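Local atomic coordinates of T cell receptor mu chain (PDB entry 7L15), a protein that pairs with a T cell receptor gamma chain to form a marsupial gamma-mu T cell receptor, its V-set immunoglobulin domain probably taking part in antigen recognition. Residues Phe41-Thr54 and Leu97-Val109. Sequence-based numbering, arbitrary orientation.
Sequences FQFKTSQLDWYLWT and LRDSGQYHCARRV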
loop_
_atom_site.group_PDB
_atom_site.type_symbol
_atom_site.label_atom_id
_atom_site.label_comp_id
_atom_site.label_asym_id
_atom_site.label_seq_id
_atom_site.Cartn_x
_atom_site.Cartn_y
_atom_site.Cartn_z
ATOM N N PHE A 41 1.481 -32.376 4.433
ATOM C CA PHE A 41 0.057 -32.653 4.503
ATOM C C PHE A 41 -0.353 -33.379 3.230
ATOM O O PHE A 41 0.386 -33.412 2.246
ATOM C CB PHE A 41 -0.764 -31.371 4.661
ATOM C CG PHE A 41 -0.585 -30.403 3.526
ATOM C CD1 PHE A 41 0.522 -29.565 3.483
ATOM C CD2 PHE A 41 -1.516 -30.335 2.493
ATOM C CE1 PHE A 41 0.699 -28.659 2.414
ATOM C CE2 PHE A 41 -1.344 -29.436 1.435
ATOM C CZ PHE A 41 -0.245 -28.603 1.396
ATOM N N GLN A 42 -1.549 -33.961 3.248
ATOM C CA GLN A 42 -1.979 -34.811 2.141
ATOM C C GLN A 42 -2.354 -33.920 0.961
ATOM O O GLN A 42 -3.331 -33.160 1.019
ATOM C CB GLN A 42 -3.122 -35.723 2.576
ATOM C CG GLN A 42 -3.050 -37.127 1.971
ATOM C CD GLN A 42 -3.483 -37.138 0.510
ATOM O OE1 GLN A 42 -4.206 -36.249 0.065
ATOM N NE2 GLN A 42 -3.037 -38.139 -0.241
ATOM N N PHE A 43 -1.558 -34.009 -0.108
ATOM C CA PHE A 43 -1.627 -33.020 -1.179
ATOM C C PHE A 43 -2.894 -33.155 -2.008
ATOM O O PHE A 43 -3.572 -32.155 -2.277
ATOM C CB PHE A 43 -0.402 -33.128 -2.094
ATOM C CG PHE A 43 -0.384 -32.086 -3.185
ATOM C CD1 PHE A 43 0.077 -30.801 -2.917
ATOM C CD2 PHE A 43 -0.846 -32.374 -4.457
ATOM C CE1 PHE A 43 0.087 -29.821 -3.901
ATOM C CE2 PHE A 43 -0.837 -31.404 -5.453
ATOM C CZ PHE A 43 -0.367 -30.123 -5.176
ATOM N N LYS A 44 -3.211 -34.373 -2.460
ATOM C CA LYS A 44 -4.248 -34.535 -3.477
ATOM C C LYS A 44 -5.586 -33.992 -2.988
ATOM O O LYS A 44 -6.326 -33.367 -3.754
ATOM C CB LYS A 44 -4.370 -36.012 -3.880
ATOM N N THR A 45 -5.895 -34.197 -1.708
ATOM C CA THR A 45 -7.178 -33.835 -1.114
ATOM C C THR A 45 -7.205 -32.415 -0.547
ATOM O O THR A 45 -8.147 -32.072 0.173
ATOM C CB THR A 45 -7.540 -34.815 0.021
ATOM O OG1 THR A 45 -6.507 -34.800 1.012
ATOM C CG2 THR A 45 -7.727 -36.246 -0.487
ATOM N N SER A 46 -6.204 -31.591 -0.831
ATOM C CA SER A 46 -6.073 -30.298 -0.173
ATOM C C SER A 46 -6.719 -29.193 -0.992
ATOM O O SER A 46 -7.034 -29.347 -2.173
ATOM C CB SER A 46 -4.605 -29.948 0.071
ATOM O OG SER A 46 -3.998 -29.585 -1.162
ATOM N N GLN A 47 -6.919 -28.062 -0.324
ATOM C CA GLN A 47 -7.430 -26.836 -0.917
ATOM C C GLN A 47 -6.370 -25.750 -0.768
ATOM O O GLN A 47 -5.962 -25.426 0.355
ATOM C CB GLN A 47 -8.731 -26.409 -0.248
ATOM C CG GLN A 47 -9.163 -25.007 -0.656
ATOM C CD GLN A 47 -9.767 -24.973 -2.065
ATOM O OE1 GLN A 47 -10.583 -25.835 -2.428
ATOM N NE2 GLN A 47 -9.366 -23.977 -2.863
ATOM N N LEU A 48 -5.941 -25.186 -1.899
ATOM C CA LEU A 48 -4.801 -24.287 -1.998
ATOM C C LEU A 48 -5.180 -23.057 -2.817
ATOM O O LEU A 48 -5.879 -23.177 -3.825
ATOM C CB LEU A 48 -3.603 -25.016 -2.659
ATOM C CG LEU A 48 -3.117 -26.247 -1.891
ATOM C CD1 LEU A 48 -1.907 -26.903 -2.513
ATOM C CD2 LEU A 48 -2.777 -25.791 -0.516
ATOM N N ASP A 49 -4.669 -21.884 -2.420
ATOM C CA ASP A 49 -5.012 -20.607 -3.049
ATOM C C ASP A 49 -3.771 -19.725 -3.164
ATOM O O ASP A 49 -2.745 -19.951 -2.516
ATOM C CB ASP A 49 -6.067 -19.823 -2.250
ATOM C CG ASP A 49 -7.344 -20.606 -2.002
ATOM O OD1 ASP A 49 -7.711 -21.430 -2.853
ATOM O OD2 ASP A 49 -7.986 -20.383 -0.948
ATOM N N TRP A 50 -3.895 -18.673 -3.963
ATOM C CA TRP A 50 -2.884 -17.625 -4.062
ATOM C C TRP A 50 -3.502 -16.306 -3.628
ATOM O O TRP A 50 -4.589 -15.947 -4.098
ATOM C CB TRP A 50 -2.362 -17.497 -5.493
ATOM C CG TRP A 50 -1.473 -18.619 -5.937
ATOM C CD1 TRP A 50 -1.834 -19.731 -6.651
ATOM C CD2 TRP A 50 -0.059 -18.723 -5.725
ATOM N NE1 TRP A 50 -0.729 -20.510 -6.899
ATOM C CE2 TRP A 50 0.369 -19.915 -6.334
ATOM C CE3 TRP A 50 0.882 -17.921 -5.081
ATOM C CZ2 TRP A 50 1.694 -20.316 -6.321
ATOM C CZ3 TRP A 50 2.211 -18.330 -5.064
ATOM C CH2 TRP A 50 2.598 -19.515 -5.682
ATOM N N TYR A 51 -2.820 -15.594 -2.726
ATOM C CA TYR A 51 -3.233 -14.276 -2.259
ATOM C C TYR A 51 -2.127 -13.271 -2.538
ATOM O O TYR A 51 -0.943 -13.595 -2.398
ATOM C CB TYR A 51 -3.542 -14.278 -0.756
ATOM C CG TYR A 51 -4.914 -14.780 -0.430
ATOM C CD1 TYR A 51 -5.210 -16.125 -0.497
ATOM C CD2 TYR A 51 -5.924 -13.900 -0.059
ATOM C CE1 TYR A 51 -6.486 -16.587 -0.216
ATOM C CE2 TYR A 51 -7.186 -14.345 0.220
ATOM C CZ TYR A 51 -7.465 -15.690 0.142
ATOM O OH TYR A 51 -8.728 -16.135 0.424
ATOM N N LEU A 52 -2.533 -12.048 -2.904
ATOM C CA LEU A 52 -1.642 -10.918 -3.149
ATOM C C LEU A 52 -1.659 -9.961 -1.957
ATOM O O LEU A 52 -2.693 -9.351 -1.660
ATOM C CB LEU A 52 -2.050 -10.169 -4.421
ATOM C CG LEU A 52 -1.175 -8.938 -4.710
ATOM C CD1 LEU A 52 0.324 -9.316 -4.765
ATOM C CD2 LEU A 52 -1.605 -8.214 -5.991
ATOM N N TRP A 53 -0.517 -9.813 -1.292
ATOM C CA TRP A 53 -0.346 -8.894 -0.166
ATOM C C TRP A 53 0.490 -7.720 -0.657
ATOM O O TRP A 53 1.718 -7.781 -0.659
ATOM C CB TRP A 53 0.332 -9.575 1.037
ATOM C CG TRP A 53 -0.526 -10.583 1.719
ATOM C CD1 TRP A 53 -1.027 -11.732 1.186
ATOM C CD2 TRP A 53 -0.969 -10.545 3.076
ATOM N NE1 TRP A 53 -1.764 -12.415 2.129
ATOM C CE2 TRP A 53 -1.739 -11.705 3.299
ATOM C CE3 TRP A 53 -0.785 -9.644 4.123
ATOM C CZ2 TRP A 53 -2.329 -11.975 4.513
ATOM C CZ3 TRP A 53 -1.363 -9.912 5.326
ATOM C CH2 TRP A 53 -2.134 -11.071 5.517
ATOM N N THR A 54 -0.178 -6.653 -1.100
ATOM C CA THR A 54 0.624 -5.496 -1.483
ATOM C C THR A 54 0.687 -4.526 -0.311
ATOM O O THR A 54 -0.361 -4.153 0.224
ATOM C CB THR A 54 0.038 -4.795 -2.700
ATOM O OG1 THR A 54 -0.047 -5.708 -3.796
ATOM C CG2 THR A 54 0.919 -3.637 -3.106
ATOM N N LEU A 97 1.517 -2.548 -13.493
ATOM C CA LEU A 97 2.056 -1.993 -12.254
ATOM C C LEU A 97 1.244 -2.404 -11.036
ATOM O O LEU A 97 1.806 -2.573 -9.947
ATOM C CB LEU A 97 2.101 -0.471 -12.346
ATOM C CG LEU A 97 2.905 0.066 -13.533
ATOM C CD1 LEU A 97 2.935 1.584 -13.479
ATOM C CD2 LEU A 97 4.325 -0.516 -13.584
ATOM N N ARG A 98 -0.075 -2.559 -11.190
ATOM C CA ARG A 98 -0.902 -2.938 -10.052
ATOM C C ARG A 98 -0.657 -4.368 -9.590
ATOM O O ARG A 98 -1.103 -4.725 -8.499
ATOM C CB ARG A 98 -2.386 -2.746 -10.387
ATOM C CG ARG A 98 -2.936 -1.345 -10.075
ATOM C CD ARG A 98 -3.471 -0.644 -11.329
ATOM N NE ARG A 98 -4.226 -1.540 -12.210
ATOM C CZ ARG A 98 -4.577 -1.246 -13.462
ATOM N NH1 ARG A 98 -5.258 -2.126 -14.187
ATOM N NH2 ARG A 98 -4.243 -0.077 -13.996
ATOM N N ASP A 99 0.052 -5.192 -10.366
ATOM C CA ASP A 99 0.302 -6.564 -9.935
ATOM C C ASP A 99 1.505 -6.711 -9.007
ATOM O O ASP A 99 1.790 -7.841 -8.598
ATOM C CB ASP A 99 0.491 -7.461 -11.154
ATOM C CG ASP A 99 -0.751 -7.504 -12.032
ATOM O OD1 ASP A 99 -1.836 -7.846 -11.503
ATOM O OD2 ASP A 99 -0.648 -7.158 -13.226
ATOM N N SER A 100 2.216 -5.621 -8.690
ATOM C CA SER A 100 3.359 -5.680 -7.782
ATOM C C SER A 100 2.924 -6.003 -6.356
ATOM O O SER A 100 1.865 -5.589 -5.894
ATOM C CB SER A 100 4.116 -4.344 -7.773
ATOM O OG SER A 100 4.680 -4.064 -9.043
ATOM N N GLY A 101 3.761 -6.737 -5.650
ATOM C CA GLY A 101 3.491 -7.032 -4.264
ATOM C C GLY A 101 4.086 -8.375 -3.879
ATOM O O GLY A 101 4.944 -8.919 -4.569
ATOM N N GLN A 102 3.620 -8.881 -2.745
ATOM C CA GLN A 102 4.101 -10.135 -2.194
ATOM C C GLN A 102 3.053 -11.214 -2.453
ATOM O O GLN A 102 1.944 -11.148 -1.913
ATOM C CB GLN A 102 4.368 -9.995 -0.699
ATOM C CG GLN A 102 5.060 -11.202 -0.101
ATOM C CD GLN A 102 6.571 -11.131 -0.251
ATOM O OE1 GLN A 102 7.108 -10.162 -0.806
ATOM N NE2 GLN A 102 7.268 -12.148 0.266
ATOM N N TYR A 103 3.413 -12.211 -3.250
ATOM C CA TYR A 103 2.501 -13.296 -3.595
ATOM C C TYR A 103 2.657 -14.457 -2.613
ATOM O O TYR A 103 3.747 -15.016 -2.469
ATOM C CB TYR A 103 2.758 -13.751 -5.031
ATOM C CG TYR A 103 2.207 -12.781 -6.046
ATOM C CD1 TYR A 103 2.884 -11.609 -6.348
ATOM C CD2 TYR A 103 0.979 -13.018 -6.676
ATOM C CE1 TYR A 103 2.373 -10.707 -7.255
ATOM C CE2 TYR A 103 0.453 -12.114 -7.588
ATOM C CZ TYR A 103 1.154 -10.961 -7.868
ATOM O OH TYR A 103 0.656 -10.046 -8.766
ATOM N N HIS A 104 1.562 -14.830 -1.962
ATOM C CA HIS A 104 1.545 -15.888 -0.966
ATOM C C HIS A 104 0.717 -17.061 -1.462
ATOM O O HIS A 104 -0.384 -16.878 -1.984
ATOM C CB HIS A 104 0.972 -15.387 0.363
ATOM C CG HIS A 104 1.843 -14.395 1.057
ATOM N ND1 HIS A 104 2.728 -14.750 2.051
ATOM C CD2 HIS A 104 1.988 -13.058 0.884
ATOM C CE1 HIS A 104 3.358 -13.671 2.481
ATOM N NE2 HIS A 104 2.927 -12.631 1.791
ATOM N N CYS A 105 1.278 -18.253 -1.327
ATOM C CA CYS A 105 0.527 -19.495 -1.358
ATOM C C CYS A 105 -0.209 -19.680 -0.027
ATOM O O CYS A 105 0.329 -19.372 1.040
ATOM C CB CYS A 105 1.523 -20.624 -1.601
ATOM S SG CYS A 105 0.998 -22.315 -1.868
ATOM N N ALA A 106 -1.443 -20.169 -0.083
ATOM C CA ALA A 106 -2.238 -20.348 1.130
ATOM C C ALA A 106 -2.957 -21.692 1.114
ATOM O O ALA A 106 -3.397 -22.147 0.058
ATOM C CB ALA A 106 -3.277 -19.223 1.295
ATOM N N ARG A 107 -3.091 -22.310 2.294
ATOM C CA ARG A 107 -3.856 -23.534 2.476
ATOM C C ARG A 107 -4.984 -23.277 3.463
ATOM O O ARG A 107 -4.755 -22.727 4.547
ATOM C CB ARG A 107 -2.981 -24.693 2.989
ATOM C CG ARG A 107 -3.798 -25.970 3.347
ATOM C CD ARG A 107 -2.937 -27.130 3.883
ATOM N NE ARG A 107 -3.697 -28.371 4.099
ATOM C CZ ARG A 107 -3.642 -29.116 5.210
ATOM N NH1 ARG A 107 -2.858 -28.768 6.226
ATOM N NH2 ARG A 107 -4.361 -30.239 5.299
ATOM N N ARG A 108 -6.191 -23.693 3.097
ATOM C CA ARG A 108 -7.319 -23.616 4.010
ATOM C C ARG A 108 -7.275 -24.807 4.961
ATOM O O ARG A 108 -7.124 -25.949 4.522
ATOM C CB ARG A 108 -8.634 -23.580 3.227
ATOM C CG ARG A 108 -9.862 -23.569 4.119
ATOM C CD ARG A 108 -11.123 -23.281 3.309
ATOM N NE ARG A 108 -12.251 -23.130 4.211
ATOM C CZ ARG A 108 -13.286 -22.330 3.996
ATOM N NH1 ARG A 108 -13.345 -21.586 2.897
ATOM N NH2 ARG A 108 -14.249 -22.261 4.901
ATOM N N VAL A 109 -7.367 -24.528 6.262
ATOM C CA VAL A 109 -7.192 -25.518 7.323
ATOM C C VAL A 109 -8.274 -25.303 8.375
ATOM O O VAL A 109 -8.515 -24.167 8.792
ATOM C CB VAL A 109 -5.791 -25.411 7.961
ATOM C CG1 VAL A 109 -5.708 -26.212 9.242
ATOM C CG2 VAL A 109 -4.714 -25.860 6.969
HETATM O O HOH W 1 -6.402 -28.112 2.667
#
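Trp50 and Cys105 face each other as a non-hydrogen-bonded pair at the heart of the V domain, where strands 48-53 and 101-109 run antiparallel as the C and F strands of the immunoglobulin fold. Cys105 SG, in its disulfide to Cys36, stands 5.0 Å above the centroid of the Trp50 six-membered ring: the canonical disulfide-on-tryptophan core. Leu48, Leu52 and Tyr103 share this inner face. Leu52, with CG swung anti to the backbone N (chi1 178°), lays CD1 over one face of the Tyr103 ring, 3.6 Å from its centroid. The Tyr103 hydroxyl in turn makes a hydrogen bond to Asp99 O, the tyrosine corner that ties strand F to the turn before it.

The opposite face carries Tyr51, Trp53, His104 and Ala106 and meets the T cell receptor gamma chain. Trp53 CD1 comes within 3.3 Å of His104 CD2, the two rings inclined at 62°; Gly121 O takes a hydrogen bond from His104 ND1, steadying that ring. Central backbone bonds are short, such as His104 N to Tyr51 O at 2.8 Å, but the pairing slackens to 3.3 Å at Arg108 N to Gln47 O.

There a water enters, held by Gln47 N and Arg108 O, and weakly by Arg107 NE. The partly exposed Arg107, extended along its chain, still packs closely, its guanidinium flat on Phe41, centres 4.3 Å apart, while Glu14 and Thr16 take its terminal nitrogens. On the gamma-facing side, Arg108 bridges to Asp116 and makes a cation-pi contact with Trp100 of the gamma chain. An apolar inner face, whose disulfide ties strand 101-109 to strand 32-39 across the sandwich, thus backs a more polar outer face and arginine-rich end.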